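Local coordinates for protein SusD homolog (Bacteroides thetaiotaomicron VPI-5482, PDB 3FDH) that probably binds glycans at the outer membrane as a SusD/RagB-family lipoprotein, helping to capture sugars for uptake, at residues K196-R208 against L332-A345. Numbering follows the deposited sequence.
Sequences KFAYGLKARYTMR and LMSYHELMFLKAEA
Arg204 and Glu337 meet side-on in the buried helical core of this SusD-like fold, where the axes of helical segments 196-208 and 335-345 approach to 10.1 Å and cross at 46°; the pair illustrates how a salt bridge can be built into a largely apolar helix interface. Guanidinium and carboxylate lie only 4° from coplanar, and each oxygen offers its syn lone pair. Arg204 NE donates to Glu337 OE2 at 2.9 Å. Arg204 NH2 donates to Glu337 OE1 at 2.7 Å, almost straight at 178°. Arg204 sets out with CG anti to its own N and bends at chi3, which turns its head across the extended glutamate. The same NH2 makes a weak bond to Leu332 O, which also accepts a hydrogen bond from Tyr118 OH. Cut back to an alanine, this position is likely to leave the buried Glu337 carboxylate without its direct ionic mate and a gap beside Met333 CG. Around this pair the packing is largely apolar. Leu341 points its CD1 at the Arg204 backbone, 3.7 Å from Arg204 CA, and its CD2 at Met207 CB. As an exception, the Met207 chain curls at chi2 and chi3 against the Glu344 carboxylate, whose OE2 is salt-bridged to Arg348 and Arg440. At the other end, Phe197 slants against Leu332 and Met333, where a beta bulge faces Ala238. Side-chain-less Gly200 admits the extended selenomethionine Met333, whose CE rests 3.3 Å from Gly200 O.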
loop_
_atom_site.group_PDB
_atom_site.type_symbol
_atom_site.label_atom_id
_atom_site.label_comp_id
_atom_site.label_asym_id
_atom_site.label_seq_id
_atom_site.Cartn_x
_atom_site.Cartn_y
_atom_site.Cartn_z
ATOM N N LYS A 196 -12.654 4.259 -13.408
ATOM C CA LYS A 196 -13.051 3.770 -12.062
ATOM C C LYS A 196 -11.900 3.883 -11.068
ATOM O O LYS A 196 -12.081 4.241 -9.902
ATOM C CB LYS A 196 -13.540 2.333 -12.113
ATOM C CG LYS A 196 -14.869 2.178 -12.736
ATOM C CD LYS A 196 -15.292 0.739 -12.733
ATOM C CE LYS A 196 -16.686 0.584 -13.248
ATOM N NZ LYS A 196 -16.974 -0.860 -13.482
ATOM N N PHE A 197 -10.718 3.545 -11.559
ATOM C CA PHE A 197 -9.471 3.612 -10.783
ATOM C C PHE A 197 -9.226 5.079 -10.400
ATOM O O PHE A 197 -8.941 5.408 -9.240
ATOM C CB PHE A 197 -8.311 2.988 -11.597
ATOM C CG PHE A 197 -6.951 3.021 -10.937
ATOM C CD1 PHE A 197 -6.796 2.990 -9.543
ATOM C CD2 PHE A 197 -5.806 2.979 -11.732
ATOM C CE1 PHE A 197 -5.506 3.017 -8.955
ATOM C CE2 PHE A 197 -4.533 2.978 -11.162
ATOM C CZ PHE A 197 -4.395 2.956 -9.775
ATOM N N ALA A 198 -9.392 5.987 -11.355
ATOM C CA ALA A 198 -9.172 7.434 -11.049
ATOM C C ALA A 198 -10.111 7.914 -9.920
ATOM O O ALA A 198 -9.716 8.639 -9.024
ATOM C CB ALA A 198 -9.366 8.302 -12.301
ATOM N N TYR A 199 -11.364 7.495 -9.970
ATOM C CA TYR A 199 -12.344 7.876 -8.930
ATOM C C TYR A 199 -12.021 7.232 -7.617
ATOM O O TYR A 199 -12.269 7.788 -6.558
ATOM C CB TYR A 199 -13.794 7.536 -9.322
ATOM C CG TYR A 199 -14.391 8.612 -10.179
ATOM C CD1 TYR A 199 -14.680 9.871 -9.649
ATOM C CD2 TYR A 199 -14.647 8.391 -11.517
ATOM C CE1 TYR A 199 -15.195 10.868 -10.426
ATOM C CE2 TYR A 199 -15.196 9.392 -12.314
ATOM C CZ TYR A 199 -15.458 10.620 -11.763
ATOM O OH TYR A 199 -15.993 11.600 -12.562
ATOM N N GLY A 200 -11.455 6.041 -7.699
ATOM C CA GLY A 200 -11.077 5.290 -6.496
ATOM C C GLY A 200 -9.997 6.042 -5.821
ATOM O O GLY A 200 -10.003 6.199 -4.570
ATOM N N LEU A 201 -9.101 6.612 -6.645
ATOM C CA LEU A 201 -7.954 7.382 -6.081
ATOM C C LEU A 201 -8.436 8.715 -5.488
ATOM O O LEU A 201 -7.943 9.194 -4.460
ATOM C CB LEU A 201 -6.845 7.585 -7.121
ATOM C CG LEU A 201 -6.037 6.351 -7.536
ATOM C CD1 LEU A 201 -5.077 6.717 -8.677
ATOM C CD2 LEU A 201 -5.288 5.769 -6.349
ATOM N N LYS A 202 -9.434 9.309 -6.130
ATOM C CA LYS A 202 -10.032 10.508 -5.583
ATOM C C LYS A 202 -10.623 10.218 -4.214
ATOM O O LYS A 202 -10.582 11.037 -3.319
ATOM C CB LYS A 202 -11.091 11.134 -6.513
ATOM C CG LYS A 202 -10.429 11.874 -7.702
ATOM C CD LYS A 202 -11.346 12.779 -8.499
ATOM C CE LYS A 202 -11.585 14.059 -7.775
ATOM N NZ LYS A 202 -12.291 15.050 -8.601
ATOM N N ALA A 203 -11.152 9.036 -4.031
ATOM C CA ALA A 203 -11.711 8.675 -2.728
ATOM C C ALA A 203 -10.569 8.536 -1.734
ATOM O O ALA A 203 -10.591 9.103 -0.634
ATOM C CB ALA A 203 -12.519 7.405 -2.814
ATOM N N ARG A 204 -9.542 7.781 -2.126
ATOM C CA ARG A 204 -8.398 7.544 -1.228
ATOM C C ARG A 204 -7.794 8.846 -0.769
ATOM O O ARG A 204 -7.489 9.058 0.411
ATOM C CB ARG A 204 -7.309 6.720 -1.938
ATOM C CG ARG A 204 -5.971 6.662 -1.190
ATOM C CD ARG A 204 -4.884 5.947 -2.026
ATOM N NE ARG A 204 -4.969 4.473 -2.030
ATOM C CZ ARG A 204 -4.046 3.703 -2.598
ATOM N NH1 ARG A 204 -3.013 4.250 -3.226
ATOM N NH2 ARG A 204 -4.121 2.401 -2.516
ATOM N N TYR A 205 -7.644 9.751 -1.711
ATOM C CA TYR A 205 -6.920 11.018 -1.454
ATOM C C TYR A 205 -7.777 12.057 -0.747
ATOM O O TYR A 205 -7.267 12.896 -0.019
ATOM C CB TYR A 205 -6.306 11.608 -2.724
ATOM C CG TYR A 205 -5.345 10.667 -3.438
ATOM C CD1 TYR A 205 -4.428 9.884 -2.736
ATOM C CD2 TYR A 205 -5.313 10.613 -4.823
ATOM C CE1 TYR A 205 -3.556 9.035 -3.414
ATOM C CE2 TYR A 205 -4.429 9.789 -5.510
ATOM C CZ TYR A 205 -3.571 8.991 -4.815
ATOM O OH TYR A 205 -2.726 8.172 -5.535
ATOM N N THR A 206 -9.089 11.968 -0.955
ATOM C CA THR A 206 -10.013 12.843 -0.244
ATOM C C THR A 206 -9.983 12.485 1.243
ATOM O O THR A 206 -9.854 13.358 2.129
ATOM C CB THR A 206 -11.438 12.790 -0.831
ATOM O OG1 THR A 206 -11.388 13.254 -2.196
ATOM C CG2 THR A 206 -12.411 13.671 -0.001
HETATM N N MSE A 207 -10.073 11.196 1.522
HETATM C CA MSE A 207 -10.045 10.755 2.922
HETATM C C MSE A 207 -8.676 11.047 3.520
HETATM O O MSE A 207 -8.541 11.378 4.703
HETATM C CB MSE A 207 -10.391 9.274 3.048
HETATM C CG MSE A 207 -10.515 8.856 4.500
HETATM SE SE MSE A 207 -12.068 9.553 5.333
HETATM C CE MSE A 207 -13.102 8.248 4.476
ATOM N N ARG A 208 -7.641 10.970 2.688
ATOM C CA ARG A 208 -6.268 11.209 3.196
ATOM C C ARG A 208 -6.112 12.551 3.879
ATOM O O ARG A 208 -5.410 12.689 4.896
ATOM C CB ARG A 208 -5.254 11.141 2.060
ATOM C CG ARG A 208 -3.825 11.368 2.557
ATOM C CD ARG A 208 -3.170 10.058 2.980
ATOM N NE ARG A 208 -2.695 9.365 1.781
ATOM C CZ ARG A 208 -3.119 8.189 1.333
ATOM N NH1 ARG A 208 -3.983 7.464 2.009
ATOM N NH2 ARG A 208 -2.595 7.690 0.231
ATOM N N LEU A 332 -2.501 -1.923 -6.782
ATOM C CA LEU A 332 -2.290 -0.466 -6.741
ATOM C C LEU A 332 -3.440 0.130 -5.959
ATOM O O LEU A 332 -3.281 1.129 -5.261
ATOM C CB LEU A 332 -2.136 0.172 -8.102
ATOM C CG LEU A 332 -0.824 -0.140 -8.831
ATOM C CD1 LEU A 332 -0.729 0.646 -10.168
ATOM C CD2 LEU A 332 0.393 0.178 -7.977
HETATM N N MSE A 333 -4.599 -0.512 -6.077
HETATM C CA MSE A 333 -5.727 -0.146 -5.227
HETATM C C MSE A 333 -6.761 -1.219 -5.326
HETATM O O MSE A 333 -7.233 -1.544 -6.432
HETATM C CB MSE A 333 -6.288 1.245 -5.544
HETATM C CG MSE A 333 -7.211 1.751 -4.394
HETATM SE SE MSE A 333 -8.274 3.323 -4.823
HETATM C CE MSE A 333 -9.477 3.181 -3.311
ATOM N N SER A 334 -7.059 -1.798 -4.161
ATOM C CA SER A 334 -7.999 -2.912 -4.067
ATOM C C SER A 334 -9.456 -2.537 -3.905
ATOM O O SER A 334 -9.831 -1.453 -3.453
ATOM C CB SER A 334 -7.597 -3.835 -2.946
ATOM O OG SER A 334 -7.723 -3.191 -1.692
ATOM N N TYR A 335 -10.295 -3.494 -4.306
ATOM C CA TYR A 335 -11.702 -3.330 -4.119
ATOM C C TYR A 335 -11.999 -3.262 -2.632
ATOM O O TYR A 335 -12.808 -2.446 -2.184
ATOM C CB TYR A 335 -12.471 -4.471 -4.762
ATOM C CG TYR A 335 -13.965 -4.487 -4.483
ATOM C CD1 TYR A 335 -14.810 -3.494 -4.943
ATOM C CD2 TYR A 335 -14.538 -5.543 -3.771
ATOM C CE1 TYR A 335 -16.166 -3.531 -4.661
ATOM C CE2 TYR A 335 -15.891 -5.599 -3.521
ATOM C CZ TYR A 335 -16.698 -4.607 -3.959
ATOM O OH TYR A 335 -18.054 -4.714 -3.701
ATOM N N HIS A 336 -11.286 -4.066 -1.849
ATOM C CA HIS A 336 -11.540 -4.082 -0.398
ATOM C C HIS A 336 -11.198 -2.738 0.194
ATOM O O HIS A 336 -11.934 -2.245 1.033
ATOM C CB HIS A 336 -10.929 -5.269 0.412
ATOM C CG HIS A 336 -9.482 -5.533 0.172
ATOM N ND1 HIS A 336 -9.036 -6.324 -0.878
ATOM C CD2 HIS A 336 -8.378 -5.150 0.865
ATOM C CE1 HIS A 336 -7.713 -6.390 -0.824
ATOM N NE2 HIS A 336 -7.292 -5.667 0.210
ATOM N N GLU A 337 -10.092 -2.152 -0.248
ATOM C CA GLU A 337 -9.715 -0.825 0.260
ATOM C C GLU A 337 -10.832 0.168 -0.046
ATOM O O GLU A 337 -11.202 1.007 0.774
ATOM C CB GLU A 337 -8.398 -0.287 -0.331
ATOM C CG GLU A 337 -8.176 1.132 0.091
ATOM C CD GLU A 337 -6.994 1.838 -0.549
ATOM O OE1 GLU A 337 -6.093 1.223 -1.167
ATOM O OE2 GLU A 337 -7.010 3.062 -0.474
ATOM N N LEU A 338 -11.401 0.054 -1.222
ATOM C CA LEU A 338 -12.448 1.012 -1.618
ATOM C C LEU A 338 -13.688 0.844 -0.729
ATOM O O LEU A 338 -14.380 1.795 -0.360
ATOM C CB LEU A 338 -12.801 0.829 -3.098
ATOM C CG LEU A 338 -13.735 1.863 -3.698
ATOM C CD1 LEU A 338 -13.003 3.160 -3.926
ATOM C CD2 LEU A 338 -14.355 1.282 -5.003
HETATM N N MSE A 339 -13.950 -0.381 -0.365
HETATM C CA MSE A 339 -15.138 -0.665 0.476
HETATM C C MSE A 339 -14.915 -0.226 1.904
HETATM O O MSE A 339 -15.873 0.120 2.607
HETATM C CB MSE A 339 -15.559 -2.144 0.408
HETATM C CG MSE A 339 -16.054 -2.588 -0.992
HETATM SE SE MSE A 339 -17.571 -1.559 -1.651
HETATM C CE MSE A 339 -16.774 -0.232 -2.629
ATOM N N PHE A 340 -13.649 -0.231 2.312
ATOM C CA PHE A 340 -13.252 0.238 3.644
ATOM C C PHE A 340 -13.322 1.755 3.692
ATOM O O PHE A 340 -13.589 2.365 4.738
ATOM C CB PHE A 340 -11.873 -0.266 4.064
ATOM C CG PHE A 340 -11.861 -1.689 4.552
ATOM C CD1 PHE A 340 -12.509 -2.039 5.745
ATOM C CD2 PHE A 340 -11.182 -2.669 3.857
ATOM C CE1 PHE A 340 -12.528 -3.347 6.203
ATOM C CE2 PHE A 340 -11.207 -3.986 4.311
ATOM C CZ PHE A 340 -11.867 -4.312 5.513
ATOM N N LEU A 341 -13.104 2.371 2.541
ATOM C CA LEU A 341 -13.221 3.824 2.451
ATOM C C LEU A 341 -14.670 4.190 2.559
ATOM O O LEU A 341 -15.070 5.145 3.229
ATOM C CB LEU A 341 -12.600 4.372 1.167
ATOM C CG LEU A 341 -11.084 4.537 1.162
ATOM C CD1 LEU A 341 -10.498 4.673 -0.255
ATOM C CD2 LEU A 341 -10.758 5.722 2.048
ATOM N N LYS A 342 -15.480 3.413 1.877
ATOM C CA LYS A 342 -16.944 3.631 1.869
ATOM C C LYS A 342 -17.501 3.483 3.292
ATOM O O LYS A 342 -18.263 4.301 3.790
ATOM C CB LYS A 342 -17.605 2.593 0.999
ATOM C CG LYS A 342 -19.134 2.794 0.816
ATOM C CD LYS A 342 -19.726 1.832 -0.184
ATOM C CE LYS A 342 -21.226 2.000 -0.248
ATOM N NZ LYS A 342 -21.892 1.139 -1.285
ATOM N N ALA A 343 -17.086 2.409 3.931
ATOM C CA ALA A 343 -17.465 2.127 5.332
ATOM C C ALA A 343 -16.974 3.230 6.286
ATOM O O ALA A 343 -17.713 3.682 7.173
ATOM C CB ALA A 343 -16.933 0.728 5.771
ATOM N N GLU A 344 -15.745 3.665 6.102
ATOM C CA GLU A 344 -15.182 4.694 6.977
ATOM C C GLU A 344 -15.984 6.007 6.809
ATOM O O GLU A 344 -16.294 6.742 7.765
ATOM C CB GLU A 344 -13.720 4.975 6.678
ATOM C CG GLU A 344 -13.190 6.044 7.594
ATOM C CD GLU A 344 -11.782 6.393 7.368
ATOM O OE1 GLU A 344 -11.170 5.829 6.397
ATOM O OE2 GLU A 344 -11.280 7.175 8.232
ATOM N N ALA A 345 -16.296 6.306 5.560
ATOM C CA ALA A 345 -17.063 7.527 5.270
ATOM C C ALA A 345 -18.424 7.481 5.950
ATOM O O ALA A 345 -18.859 8.448 6.572
ATOM C CB ALA A 345 -17.209 7.749 3.735
#